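Local coordinates for protein farnesyltransferase, putative (Trypanosoma cruzi, PDB 3WCA) that probably catalyses the condensation of two farnesyl diphosphate molecules to squalene, using magnesium and NAD(P)H, on the way to lanosterol, at residues K126-V131 with Y176-L181; L200-I205 with V254-V259. The protein carries 1 engineered substitution. One frame throughout, in Å; residues are numbered along the deposited sequence.

Interaction 1. Residues K126-V131 with Y176-L181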
loop_
_atom_site.group_PDB
_atom_site.type_symbol
_atom_site.label_atom_id
_atom_site.label_comp_id
_atom_site.label_asym_id
_atom_site.label_seq_id
_atom_site.Cartn_x
_atom_site.Cartn_y
_atom_site.Cartn_z
ATOM N N LYS A 126 3.948 24.584 -7.997
ATOM C CA LYS A 126 4.181 24.029 -9.323
ATOM C C LYS A 126 4.803 22.640 -9.237
ATOM O O LYS A 126 4.353 21.711 -9.908
ATOM C CB LYS A 126 5.102 24.965 -10.115
ATOM C CG LYS A 126 5.719 24.361 -11.373
ATOM C CD LYS A 126 4.702 24.209 -12.492
ATOM C CE LYS A 126 5.380 23.711 -13.765
ATOM N NZ LYS A 126 6.510 24.600 -14.162
ATOM N N ALA A 127 5.837 22.506 -8.409
ATOM C CA ALA A 127 6.534 21.234 -8.241
ATOM C C ALA A 127 5.654 20.106 -7.668
ATOM O O ALA A 127 5.829 18.945 -8.037
ATOM C CB ALA A 127 7.777 21.434 -7.376
ATOM N N TYR A 128 4.719 20.435 -6.775
ATOM C CA TYR A 128 3.838 19.415 -6.205
ATOM C C TYR A 128 2.853 18.925 -7.258
ATOM O O TYR A 128 2.539 17.734 -7.314
ATOM C CB TYR A 128 3.028 19.951 -5.020
ATOM C CG TYR A 128 3.818 20.250 -3.774
ATOM C CD1 TYR A 128 4.966 19.527 -3.456
ATOM C CD2 TYR A 128 3.400 21.244 -2.891
ATOM C CE1 TYR A 128 5.680 19.789 -2.287
ATOM C CE2 TYR A 128 4.102 21.509 -1.722
ATOM C CZ TYR A 128 5.241 20.780 -1.426
ATOM O OH TYR A 128 5.926 21.038 -0.266
ATOM N N GLN A 129 2.355 19.854 -8.074
ATOM C CA GLN A 129 1.402 19.525 -9.126
ATOM C C GLN A 129 1.999 18.543 -10.116
ATOM O O GLN A 129 1.336 17.601 -10.522
ATOM C CB GLN A 129 0.974 20.778 -9.896
ATOM C CG GLN A 129 0.296 21.863 -9.068
ATOM C CD GLN A 129 -0.073 23.077 -9.911
ATOM O OE1 GLN A 129 0.677 23.472 -10.802
ATOM N NE2 GLN A 129 -1.221 23.679 -9.624
ATOM N N ASP A 130 3.255 18.763 -10.492
ATOM C CA ASP A 130 3.931 17.909 -11.472
ATOM C C ASP A 130 4.197 16.483 -10.988
ATOM O O ASP A 130 4.093 15.526 -11.765
ATOM C CB ASP A 130 5.255 18.553 -11.920
ATOM C CG ASP A 130 5.050 19.863 -12.685
ATOM O OD1 ASP A 130 3.887 20.214 -13.001
ATOM O OD2 ASP A 130 6.066 20.537 -12.974
ATOM N N VAL A 131 4.558 16.343 -9.718
ATOM C CA VAL A 131 4.817 15.025 -9.162
ATOM C C VAL A 131 3.510 14.236 -9.222
ATOM O O VAL A 131 3.463 13.106 -9.726
ATOM C CB VAL A 131 5.314 15.142 -7.703
ATOM C CG1 VAL A 131 5.324 13.780 -7.026
ATOM C CG2 VAL A 131 6.719 15.745 -7.696
ATOM N N TYR A 176 8.544 14.863 -0.705
ATOM C CA TYR A 176 9.385 15.177 0.455
ATOM C C TYR A 176 10.562 16.061 0.041
ATOM O O TYR A 176 10.907 17.025 0.731
ATOM C CB TYR A 176 9.966 13.909 1.113
ATOM C CG TYR A 176 8.977 12.880 1.648
ATOM C CD1 TYR A 176 7.643 13.196 1.885
ATOM C CD2 TYR A 176 9.401 11.580 1.933
ATOM C CE1 TYR A 176 6.747 12.231 2.391
ATOM C CE2 TYR A 176 8.527 10.621 2.437
ATOM C CZ TYR A 176 7.208 10.944 2.662
ATOM O OH TYR A 176 6.356 9.974 3.152
ATOM N N VAL A 177 11.198 15.706 -1.069
ATOM C CA VAL A 177 12.339 16.466 -1.568
ATOM C C VAL A 177 11.898 17.854 -2.024
ATOM O O VAL A 177 12.463 18.869 -1.624
ATOM C CB VAL A 177 13.008 15.739 -2.747
ATOM C CG1 VAL A 177 14.113 16.608 -3.346
ATOM C CG2 VAL A 177 13.585 14.425 -2.266
ATOM N N SER A 178 10.871 17.884 -2.859
ATOM C CA SER A 178 10.345 19.130 -3.380
ATOM C C SER A 178 9.983 20.116 -2.271
ATOM O O SER A 178 10.071 21.330 -2.457
ATOM C CB SER A 178 9.118 18.840 -4.241
ATOM O OG SER A 178 8.579 20.033 -4.770
ATOM N N SER A 179 9.577 19.592 -1.119
ATOM C CA SER A 179 9.179 20.421 0.011
ATOM C C SER A 179 10.368 21.031 0.736
ATOM O O SER A 179 10.230 22.047 1.421
ATOM C CB SER A 179 8.394 19.588 1.021
ATOM O OG SER A 179 9.277 18.772 1.782
ATOM N N GLY A 180 11.525 20.392 0.610
ATOM C CA GLY A 180 12.710 20.873 1.291
ATOM C C GLY A 180 12.932 20.145 2.610
ATOM O O GLY A 180 14.053 20.127 3.135
ATOM N N LEU A 181 11.868 19.532 3.140
ATOM C CA LEU A 181 11.934 18.803 4.408
ATOM C C LEU A 181 12.994 17.707 4.420
ATOM O O LEU A 181 13.608 17.458 5.453
ATOM C CB LEU A 181 10.564 18.204 4.761
ATOM C CG LEU A 181 9.459 19.196 5.148
ATOM C CD1 LEU A 181 8.185 18.445 5.508
ATOM C CD2 LEU A 181 9.925 20.044 6.328
#
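Within the all-helical isoprenoid synthase fold, the start of helix 126-147 packs, through Ala127 and Tyr128, against Ser178 and Ser179 at the C-terminal end of helix 154-179, where an ST turn leads the chain out. Ala127 CB points at the other helix and sits only 3.1 Å from Ser178 OG, a tight approach. That hydroxyl reaches across because chi1 sets it anti to the backbone N (-180°), which also brings it 3.8 Å from Tyr128 CE1. The Tyr128 ring lies oblique to Ser178 OG, and its phenol tip runs on to Ser179: Tyr128 OH presses on Ser179 CB at 3.1 Å. No hydrogen bond joins the two segments, and Tyr128 OH instead has a weak one to Glu52 OE2. Helix 51-72 lies against both sides of the contact, Ala56 touching the Tyr128 side chain and Met53 touching Ser179. On the exit side, Gly180 takes a positive phi (96°) that suits glycine, and its amide bonds Val177 O. Tyr176 points away from this interface and touches the bound farnesyl thiodiphosphate. The serine side chain closes the turn: Ser179 OG gives its proton to Tyr176 O at 2.6 Å, approaching from above the carbonyl plane. The same oxygen, Ser179 OG, accepts Leu181 N at 3.0 Å.

Interaction 2. Residues L200-I205 with V254-V259. With FPS (S-[(2E,6E)-3,7,11-trimethyldodeca-2,6,10-trienyl] trihydrogen thiodiphosphate), chain E.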
loop_
_atom_site.group_PDB
_atom_site.type_symbol
_atom_site.label_atom_id
_atom_site.label_comp_id
_atom_site.label_asym_id
_atom_site.label_seq_id
_atom_site.Cartn_x
_atom_site.Cartn_y
_atom_site.Cartn_z
ATOM N N LEU A 200 3.820 -2.588 2.004
ATOM C CA LEU A 200 2.470 -2.287 2.453
ATOM C C LEU A 200 1.421 -2.984 1.593
ATOM O O LEU A 200 0.506 -3.616 2.114
ATOM C CB LEU A 200 2.188 -0.771 2.429
ATOM C CG LEU A 200 3.061 0.197 3.242
ATOM C CD1 LEU A 200 2.392 1.589 3.258
ATOM C CD2 LEU A 200 3.231 -0.322 4.668
ATOM N N GLN A 201 1.558 -2.867 0.275
ATOM C CA GLN A 201 0.582 -3.452 -0.616
ATOM C C GLN A 201 0.528 -4.967 -0.445
ATOM O O GLN A 201 -0.545 -5.533 -0.353
ATOM C CB GLN A 201 0.895 -3.081 -2.076
ATOM C CG GLN A 201 -0.193 -3.481 -3.085
ATOM C CD GLN A 201 -1.548 -2.829 -2.802
ATOM O OE1 GLN A 201 -1.628 -1.637 -2.520
ATOM N NE2 GLN A 201 -2.616 -3.611 -2.892
ATOM N N LYS A 202 1.685 -5.610 -0.375
ATOM C CA LYS A 202 1.721 -7.060 -0.243
ATOM C C LYS A 202 1.125 -7.563 1.071
ATOM O O LYS A 202 0.426 -8.578 1.083
ATOM C CB LYS A 202 3.156 -7.576 -0.425
ATOM C CG LYS A 202 3.662 -7.439 -1.862
ATOM C CD LYS A 202 4.955 -8.209 -2.086
ATOM C CE LYS A 202 5.464 -8.043 -3.513
ATOM N NZ LYS A 202 6.745 -8.782 -3.745
ATOM N N THR A 203 1.386 -6.862 2.172
ATOM C CA THR A 203 0.832 -7.285 3.451
ATOM C C THR A 203 -0.685 -7.184 3.374
ATOM O O THR A 203 -1.392 -8.039 3.894
ATOM C CB THR A 203 1.370 -6.436 4.615
ATOM O OG1 THR A 203 2.799 -6.550 4.655
ATOM C CG2 THR A 203 0.819 -6.939 5.945
ATOM N N ASN A 204 -1.198 -6.164 2.693
ATOM C CA ASN A 204 -2.641 -6.054 2.594
ATOM C C ASN A 204 -3.197 -7.140 1.683
ATOM O O ASN A 204 -4.213 -7.737 1.992
ATOM C CB ASN A 204 -3.063 -4.673 2.087
ATOM C CG ASN A 204 -2.791 -3.565 3.106
ATOM O OD1 ASN A 204 -2.576 -3.826 4.291
ATOM N ND2 ASN A 204 -2.810 -2.325 2.643
ATOM N N ILE A 205 -2.533 -7.398 0.559
ATOM C CA ILE A 205 -3.000 -8.432 -0.366
ATOM C C ILE A 205 -3.052 -9.791 0.343
ATOM O O ILE A 205 -3.983 -10.589 0.135
ATOM C CB ILE A 205 -2.084 -8.501 -1.628
ATOM C CG1 ILE A 205 -2.496 -7.400 -2.611
ATOM C CG2 ILE A 205 -2.193 -9.878 -2.306
ATOM C CD1 ILE A 205 -1.561 -7.244 -3.816
ATOM N N VAL A 254 4.128 -14.687 2.666
ATOM C CA VAL A 254 4.784 -13.921 3.715
ATOM C C VAL A 254 6.283 -13.829 3.401
ATOM O O VAL A 254 6.865 -12.739 3.419
ATOM C CB VAL A 254 4.561 -14.582 5.084
ATOM C CG1 VAL A 254 5.411 -13.908 6.150
ATOM C CG2 VAL A 254 3.094 -14.477 5.461
ATOM N N ALA A 255 6.897 -14.974 3.098
ATOM C CA ALA A 255 8.321 -15.014 2.764
ATOM C C ALA A 255 8.610 -14.037 1.636
ATOM O O ALA A 255 9.627 -13.353 1.627
ATOM C CB ALA A 255 8.730 -16.427 2.340
ATOM N N ASP A 256 7.703 -13.968 0.676
ATOM C CA ASP A 256 7.905 -13.063 -0.438
ATOM C C ASP A 256 7.876 -11.594 0.017
ATOM O O ASP A 256 8.662 -10.770 -0.454
ATOM C CB ASP A 256 6.847 -13.298 -1.496
ATOM C CG ASP A 256 6.957 -12.322 -2.640
ATOM O OD1 ASP A 256 7.905 -12.466 -3.437
ATOM O OD2 ASP A 256 6.104 -11.409 -2.734
ATOM N N ALA A 257 6.990 -11.266 0.951
ATOM C CA ALA A 257 6.897 -9.883 1.432
ATOM C C ALA A 257 8.088 -9.485 2.295
ATOM O O ALA A 257 8.502 -8.336 2.293
ATOM C CB ALA A 257 5.601 -9.682 2.219
ATOM N N LEU A 258 8.641 -10.444 3.027
ATOM C CA LEU A 258 9.766 -10.172 3.905
ATOM C C LEU A 258 10.996 -9.676 3.168
ATOM O O LEU A 258 11.869 -9.054 3.768
ATOM C CB LEU A 258 10.113 -11.422 4.710
ATOM C CG LEU A 258 9.158 -11.688 5.870
ATOM C CD1 LEU A 258 9.508 -13.013 6.553
ATOM C CD2 LEU A 258 9.266 -10.526 6.852
ATOM N N VAL A 259 11.063 -9.965 1.873
ATOM C CA VAL A 259 12.180 -9.535 1.028
ATOM C C VAL A 259 12.357 -8.017 1.110
ATOM O O VAL A 259 13.473 -7.505 1.059
ATOM C CB VAL A 259 11.934 -9.908 -0.479
ATOM C CG1 VAL A 259 13.002 -9.288 -1.359
ATOM C CG2 VAL A 259 11.948 -11.425 -0.669
HETATM C C1 FPS E . -4.637 0.956 0.496
HETATM S S1 FPS E . -5.719 2.418 0.886
HETATM C C2 FPS E . -3.298 1.443 -0.139
HETATM C C3 FPS E . -2.003 0.957 0.002
HETATM C C4 FPS E . -1.619 -0.231 0.856
HETATM C C5 FPS E . -0.910 1.688 -0.743
HETATM C C6 FPS E . -0.455 3.074 -0.189
HETATM C C7 FPS E . 1.050 3.132 -0.342
HETATM C C8 FPS E . 1.897 3.960 0.289
HETATM C C10 FPS E . 3.388 3.805 -0.068
HETATM C C9 FPS E . 1.456 5.017 1.308
HETATM C C11 FPS E . 4.297 4.197 1.075
HETATM C C12 FPS E . 5.667 4.503 0.528
HETATM C C13 FPS E . 6.526 5.419 1.028
HETATM C C14 FPS E . 6.222 6.298 2.248
HETATM C C15 FPS E . 7.876 5.577 0.332
HETATM P PA FPS E . -5.611 2.867 2.905
HETATM O O1A FPS E . -4.124 3.024 3.331
HETATM O O2A FPS E . -6.352 4.163 3.113
HETATM O O3A FPS E . -6.515 1.882 3.916
HETATM P PB FPS E . -6.693 0.212 4.132
HETATM O O1B FPS E . -6.674 -0.161 5.644
HETATM O O2B FPS E . -8.097 -0.223 3.575
HETATM O O3B FPS E . -5.469 -0.554 3.478
#
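Lys202 sets CG anti to the carbonyl carbon (chi1 -70°) and stays extended beyond it, while Asp256 turns CG anti to its own backbone N; the two side chains cross at about a right angle and meet in a salt bridge. Lys202 NZ donates to Asp256 OD2 at 2.9 Å on the syn side, 28° out of the carboxylate plane, and methylene CD of Lys202 lies 3.5 Å from the same oxygen. Asp158 OD1, from helix 154-179, forms a second salt bridge with the ammonium, and His260 NE2 is hydrogen-bonded to it, so three side chains grip this buried charge. Nearer the backbones, Lys202 CB faces Ala257 CB at 4.2 Å. The pair thereby ties helix 191-207 to helix 243-258 in the helical isoprenoid synthase fold, whose central pocket lies on another face of helix 191-207. There Leu200, Gln201 and Asn204 meet the farnesyl thiodiphosphate. Leu200 CD1 packs 3.8 Å from C8 of the chain. Gln201 OE1 approaches the alkene carbon C3 at 3.6 Å. Asn204 ND2 lies 3.3 Å from the diphosphate oxygen O3B.

Overall arrangement
Both contacts belong to one helical domain and come in series along the chain: 126-131 with 176-181 is complete before 200-205 with 254-259 begins. Their centres are 29 Å apart and their nearest atoms about 9 Å, without touching. Interaction 1 lies toward the periphery, 21 Å from the centre of the chain; interaction 2 is deeper, at 10 Å. Helix 154-179 connects them, since its C-terminal end forms half of interaction 1 and its earlier part supplies Asp158 beside interaction 2; helix 191-207 follows it in the chain. Tyr176 from the first contact and Leu200, Gln201 and Asn204 from the second all line the same substrate-analogue pocket.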